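Local coordinates for N-deoxyribosyltransferase (Bacillus psychrosaccharolyticus, PDB 6EVS), which catalyses the transfer of 2'-deoxyribosyl groups between nucleobases, a reaction used to make modified nucleosides, at residues Ile4-Pro9 with Lys17-Ala22; Gln24-Leu29 with Tyr127-Leu132. All coordinates share one frame; numbering follows the deposited sequence.

How the interactions relate
Both contacts use helix 13-28, one after the other along the chain. Interaction 1 sets its middle, 17-22, against strand 3-7 of the parallel sheet. Interaction 2 sets its C-terminal end, 24-28, and the following L29 against the loop 127-132 near the C-terminus, almost 100 residues further on. The two centres are about 14 Å apart. They still touch, because I4 CD1 packs 3.8 Å from F129 CE2 and 4.1 Å from L26 CD2. Interaction 1 lies near the centre of the chain, within the unit strand 3-7, helix 13-28, strand 32-34. Interaction 2 is only partly buried. Through I4 the strand, the helix and the C-terminal loop pack against one another.

Interaction 1 (Ile4-Pro9 with Lys17-Ala22)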
loop_
_atom_site.group_PDB
_atom_site.type_symbol
_atom_site.label_atom_id
_atom_site.label_comp_id
_atom_site.label_asym_id
_atom_site.label_seq_id
_atom_site.Cartn_x
_atom_site.Cartn_y
_atom_site.Cartn_z
ATOM N N ILE A 4 -6.694 -19.245 1.049
ATOM C CA ILE A 4 -7.919 -18.553 1.431
ATOM C C ILE A 4 -7.896 -18.274 2.924
ATOM O O ILE A 4 -7.651 -19.185 3.725
ATOM C CB ILE A 4 -9.169 -19.369 1.063
ATOM C CG1 ILE A 4 -9.262 -19.569 -0.464
ATOM C CG2 ILE A 4 -10.417 -18.684 1.634
ATOM C CD1 ILE A 4 -10.526 -20.373 -0.891
ATOM N N TYR A 5 -8.146 -17.017 3.298
ATOM C CA TYR A 5 -8.362 -16.672 4.697
ATOM C C TYR A 5 -9.851 -16.728 4.998
ATOM O O TYR A 5 -10.624 -15.982 4.388
ATOM C CB TYR A 5 -7.828 -15.273 4.991
ATOM C CG TYR A 5 -7.876 -14.892 6.460
ATOM C CD1 TYR A 5 -6.776 -15.129 7.300
ATOM C CD2 TYR A 5 -9.012 -14.301 7.019
ATOM C CE1 TYR A 5 -6.821 -14.787 8.671
ATOM C CE2 TYR A 5 -9.057 -13.954 8.363
ATOM C CZ TYR A 5 -7.971 -14.206 9.187
ATOM O OH TYR A 5 -8.038 -13.823 10.510
ATOM N N LEU A 6 -10.249 -17.549 5.978
ATOM C CA LEU A 6 -11.683 -17.718 6.280
ATOM C C LEU A 6 -12.046 -16.736 7.387
ATOM O O LEU A 6 -11.734 -16.963 8.562
ATOM C CB LEU A 6 -11.970 -19.160 6.668
ATOM C CG LEU A 6 -13.396 -19.515 7.069
ATOM C CD1 LEU A 6 -14.360 -19.089 5.958
ATOM C CD2 LEU A 6 -13.461 -21.005 7.330
ATOM N N ALA A 7 -12.672 -15.615 7.017
ATOM C CA ALA A 7 -13.082 -14.592 7.981
ATOM C C ALA A 7 -14.512 -14.869 8.460
ATOM O O ALA A 7 -15.477 -14.684 7.711
ATOM C CB ALA A 7 -12.998 -13.190 7.379
ATOM N N SER A 8 -14.657 -15.226 9.738
ATOM C CA SER A 8 -15.980 -15.502 10.295
ATOM C C SER A 8 -15.893 -15.543 11.814
ATOM O O SER A 8 -14.854 -15.938 12.354
ATOM C CB SER A 8 -16.534 -16.838 9.789
ATOM O OG SER A 8 -17.716 -17.212 10.543
ATOM N N PRO A 9 -16.948 -15.173 12.538
ATOM C CA PRO A 9 -16.990 -15.490 13.967
ATOM C C PRO A 9 -17.061 -16.998 14.157
ATOM O O PRO A 9 -17.390 -17.747 13.237
ATOM C CB PRO A 9 -18.272 -14.800 14.456
ATOM C CG PRO A 9 -19.157 -14.728 13.238
ATOM C CD PRO A 9 -18.172 -14.488 12.084
ATOM N N LYS A 17 -21.013 -23.977 13.115
ATOM C CA LYS A 17 -21.537 -24.820 12.051
ATOM C C LYS A 17 -21.157 -24.266 10.677
ATOM O O LYS A 17 -20.641 -24.997 9.824
ATOM C CB LYS A 17 -23.050 -24.954 12.183
ATOM C CG LYS A 17 -23.750 -25.418 10.912
ATOM C CD LYS A 17 -25.251 -25.602 11.146
ATOM C CE LYS A 17 -25.503 -26.323 12.459
ATOM N NZ LYS A 17 -26.905 -26.140 12.955
ATOM N N HIS A 18 -21.378 -22.965 10.458
ATOM C CA HIS A 18 -21.088 -22.374 9.150
ATOM C C HIS A 18 -19.590 -22.396 8.846
ATOM O O HIS A 18 -19.189 -22.642 7.701
ATOM C CB HIS A 18 -21.622 -20.943 9.086
ATOM C CG HIS A 18 -23.105 -20.837 9.292
ATOM N ND1 HIS A 18 -23.673 -19.936 10.166
ATOM C CD2 HIS A 18 -24.132 -21.514 8.730
ATOM C CE1 HIS A 18 -24.987 -20.067 10.142
ATOM N NE2 HIS A 18 -25.292 -21.022 9.281
ATOM N N VAL A 19 -18.749 -22.126 9.847
ATOM C CA VAL A 19 -17.298 -22.177 9.638
ATOM C C VAL A 19 -16.866 -23.581 9.228
ATOM O O VAL A 19 -16.056 -23.760 8.313
ATOM C CB VAL A 19 -16.563 -21.711 10.910
ATOM C CG1 VAL A 19 -15.074 -22.087 10.847
ATOM C CG2 VAL A 19 -16.720 -20.216 11.084
ATOM N N SER A 20 -17.407 -24.594 9.905
ATOM C CA SER A 20 -17.077 -25.988 9.614
ATOM C C SER A 20 -17.443 -26.366 8.182
ATOM O O SER A 20 -16.678 -27.056 7.492
ATOM C CB SER A 20 -17.812 -26.893 10.616
ATOM O OG SER A 20 -17.624 -28.261 10.315
ATOM N N LYS A 21 -18.621 -25.947 7.725
ATOM C CA LYS A 21 -19.023 -26.243 6.357
ATOM C C LYS A 21 -18.124 -25.519 5.367
ATOM O O LYS A 21 -17.745 -26.088 4.337
ATOM C CB LYS A 21 -20.489 -25.857 6.139
ATOM C CG LYS A 21 -21.007 -26.091 4.713
ATOM C CD LYS A 21 -20.842 -27.547 4.293
ATOM C CE LYS A 21 -21.709 -27.900 3.097
ATOM N NZ LYS A 21 -21.706 -29.374 2.851
ATOM N N ALA A 22 -17.768 -24.267 5.672
ATOM C CA ALA A 22 -16.867 -23.514 4.800
ATOM C C ALA A 22 -15.510 -24.197 4.695
ATOM O O ALA A 22 -14.950 -24.321 3.596
ATOM C CB ALA A 22 -16.699 -22.080 5.306
#
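L6 of the strand and S8 and P9 just after it meet V19 and A22 on one side of the helix. L6 sends its forked end at the helix. L6 CD1 lies 3.9 Å from A22 CB, and L6 CD2 is 4.0 Å from V19 CG1. The leucine fork therefore reaches from A22 to V19, one helical turn apart. Next along the strand, A7 turns away toward T82 and E85 of helix 80-91. S8 again faces helix 13-28, and its OG sits 3.2 Å from V19 CG2. S8 OG is anti to its own N (chi1 169°), which brings it round to P9 O in a 2.8 Å hydrogen bond. That bond lies in the carbonyl plane on a lone pair, with a C=O...donor angle of 130°. P9 contributes its carbonyl, with O 3.3 Å from V19 CG2. One methyl of V19 is thus set against both oxygens of this bond. This is the first strand-helix pairing of a right-handed beta-alpha-beta crossover, part of the Rossmann-like fold of the family. No hydrogen bond joins the two segments. The contact rests on buried van der Waals packing, apolar at L6 and methyl against oxygen at S8 and P9, while the S8 hydroxyl gives its hydrogen to P9 O within its own segment, just past the strand.

Interaction 2 (Gln24-Leu29 with Tyr127-Leu132); sequences QVLRDL and YDFATL
F129 meets L26 and L29 through its ring atoms CZ and CE1. It has the largest buried area of the three. F129 CZ lies 4.0 Å from L26 CD2, and the adjacent F129 CE1 lies 4.1 Å from L29 CD1. Both leucine side chains cross the phenylalanine at about a right angle and come to the ring obliquely. F129 has CG anti to its carbonyl carbon (chi1 -77°), which carries the ring across to the helix end. L26 starts out alongside the loop, and its end then comes nearer. L29, just past the helix, points at the loop from the start. Behind F129, Y127 CD2 sits 3.9 Å above one face of the F129 ring, offset toward the rim. The loop is shaped locally by D128. Its OD1 takes weak hydrogen bonds from A130 N and T131 N, and D128 O accepts a 2.9 Å bond from L132 N. T131 O also bonds to H62 NE2 of a neighbouring subunit. The contact joins the C-terminal end of helix 13-28 to the loop after helix 121-126. L26 also packs on V124 of helix 121-126 and F70 of strand 68-72, while F129 reaches I68 of that strand and M97 of strand 96-99.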
loop_
_atom_site.group_PDB
_atom_site.type_symbol
_atom_site.label_atom_id
_atom_site.label_comp_id
_atom_site.label_asym_id
_atom_site.label_seq_id
_atom_site.Cartn_x
_atom_site.Cartn_y
_atom_site.Cartn_z
ATOM N N GLN A 24 -14.827 -27.368 5.121
ATOM C CA GLN A 24 -14.985 -28.605 4.364
ATOM C C GLN A 24 -15.148 -28.328 2.875
ATOM O O GLN A 24 -14.532 -28.997 2.038
ATOM C CB GLN A 24 -16.186 -29.395 4.897
ATOM C CG GLN A 24 -16.746 -30.402 3.894
ATOM C CD GLN A 24 -18.245 -30.611 4.030
ATOM O OE1 GLN A 24 -19.009 -30.396 3.084
ATOM N NE2 GLN A 24 -18.673 -31.042 5.213
ATOM N N VAL A 25 -15.983 -27.351 2.519
ATOM C CA VAL A 25 -16.245 -27.093 1.105
ATOM C C VAL A 25 -14.985 -26.577 0.418
ATOM O O VAL A 25 -14.589 -27.073 -0.647
ATOM C CB VAL A 25 -17.417 -26.109 0.943
ATOM C CG1 VAL A 25 -17.451 -25.545 -0.482
ATOM C CG2 VAL A 25 -18.740 -26.805 1.275
ATOM N N LEU A 26 -14.338 -25.575 1.018
ATOM C CA LEU A 26 -13.197 -24.953 0.353
ATOM C C LEU A 26 -12.005 -25.896 0.304
ATOM O O LEU A 26 -11.246 -25.876 -0.672
ATOM C CB LEU A 26 -12.817 -23.642 1.047
ATOM C CG LEU A 26 -13.900 -22.559 1.036
ATOM C CD1 LEU A 26 -13.515 -21.365 1.886
ATOM C CD2 LEU A 26 -14.208 -22.114 -0.389
ATOM N N ARG A 27 -11.838 -26.742 1.326
ATOM C CA ARG A 27 -10.708 -27.669 1.343
ATOM C C ARG A 27 -10.941 -28.849 0.408
ATOM O O ARG A 27 -9.994 -29.352 -0.207
ATOM C CB ARG A 27 -10.443 -28.150 2.773
ATOM C CG ARG A 27 -9.745 -27.103 3.635
ATOM C CD ARG A 27 -9.341 -27.631 5.031
ATOM N NE ARG A 27 -8.636 -26.581 5.765
ATOM C CZ ARG A 27 -8.711 -26.380 7.077
ATOM N NH1 ARG A 27 -9.462 -27.168 7.829
ATOM N NH2 ARG A 27 -8.017 -25.395 7.634
ATOM N N ASP A 28 -12.189 -29.305 0.287
ATOM C CA ASP A 28 -12.487 -30.364 -0.670
ATOM C C ASP A 28 -12.295 -29.894 -2.102
ATOM O O ASP A 28 -12.122 -30.723 -3.002
ATOM C CB ASP A 28 -13.921 -30.873 -0.496
ATOM C CG ASP A 28 -14.116 -31.638 0.804
ATOM O OD1 ASP A 28 -13.110 -32.105 1.385
ATOM O OD2 ASP A 28 -15.281 -31.776 1.233
ATOM N N LEU A 29 -12.357 -28.588 -2.338
ATOM C CA LEU A 29 -12.051 -28.036 -3.648
ATOM C C LEU A 29 -10.548 -27.939 -3.901
ATOM O O LEU A 29 -10.146 -27.533 -4.996
ATOM C CB LEU A 29 -12.708 -26.660 -3.795
ATOM C CG LEU A 29 -14.239 -26.665 -3.934
ATOM C CD1 LEU A 29 -14.813 -25.272 -3.700
ATOM C CD2 LEU A 29 -14.684 -27.218 -5.292
ATOM N N TYR A 127 -17.960 -22.199 -8.575
ATOM C CA TYR A 127 -17.254 -20.960 -8.886
ATOM C C TYR A 127 -15.871 -21.243 -9.472
ATOM O O TYR A 127 -15.154 -22.136 -9.010
ATOM C CB TYR A 127 -17.122 -20.118 -7.615
ATOM C CG TYR A 127 -16.549 -18.740 -7.827
ATOM C CD1 TYR A 127 -17.330 -17.710 -8.351
ATOM C CD2 TYR A 127 -15.221 -18.463 -7.497
ATOM C CE1 TYR A 127 -16.801 -16.436 -8.533
ATOM C CE2 TYR A 127 -14.692 -17.196 -7.669
ATOM C CZ TYR A 127 -15.480 -16.189 -8.191
ATOM O OH TYR A 127 -14.940 -14.931 -8.363
ATOM N N ASP A 128 -15.487 -20.466 -10.487
ATOM C CA ASP A 128 -14.175 -20.613 -11.117
ATOM C C ASP A 128 -13.174 -19.750 -10.355
ATOM O O ASP A 128 -13.041 -18.554 -10.619
ATOM C CB ASP A 128 -14.233 -20.229 -12.592
ATOM C CG ASP A 128 -12.997 -20.677 -13.362
ATOM O OD1 ASP A 128 -11.927 -20.862 -12.739
ATOM O OD2 ASP A 128 -13.096 -20.844 -14.592
ATOM N N PHE A 129 -12.461 -20.370 -9.410
ATOM C CA PHE A 129 -11.462 -19.664 -8.614
ATOM C C PHE A 129 -10.262 -19.234 -9.455
ATOM O O PHE A 129 -9.585 -18.257 -9.111
ATOM C CB PHE A 129 -10.978 -20.559 -7.468
ATOM C CG PHE A 129 -11.931 -20.658 -6.322
ATOM C CD1 PHE A 129 -13.022 -21.511 -6.385
ATOM C CD2 PHE A 129 -11.729 -19.916 -5.170
ATOM C CE1 PHE A 129 -13.898 -21.622 -5.309
ATOM C CE2 PHE A 129 -12.590 -20.025 -4.095
ATOM C CZ PHE A 129 -13.682 -20.874 -4.166
ATOM N N ALA A 130 -9.972 -19.959 -10.536
ATOM C CA ALA A 130 -8.815 -19.635 -11.367
ATOM C C ALA A 130 -8.980 -18.277 -12.045
ATOM O O ALA A 130 -8.073 -17.437 -12.002
ATOM C CB ALA A 130 -8.598 -20.733 -12.412
ATOM N N THR A 131 -10.141 -18.042 -12.672
ATOM C CA THR A 131 -10.393 -16.805 -13.403
ATOM C C THR A 131 -11.047 -15.725 -12.553
ATOM O O THR A 131 -11.008 -14.547 -12.938
ATOM C CB THR A 131 -11.276 -17.072 -14.625
ATOM O OG1 THR A 131 -12.499 -17.687 -14.211
ATOM C CG2 THR A 131 -10.566 -17.988 -15.615
ATOM N N LEU A 132 -11.655 -16.098 -11.425
ATOM C CA LEU A 132 -12.231 -15.147 -10.481
ATOM C C LEU A 132 -13.247 -14.206 -11.143
ATOM O O LEU A 132 -13.085 -12.983 -11.114
ATOM C CB LEU A 132 -11.117 -14.364 -9.801
ATOM C CG LEU A 132 -11.375 -13.614 -8.501
ATOM C CD1 LEU A 132 -10.970 -14.484 -7.313
ATOM C CD2 LEU A 132 -10.616 -12.293 -8.472
#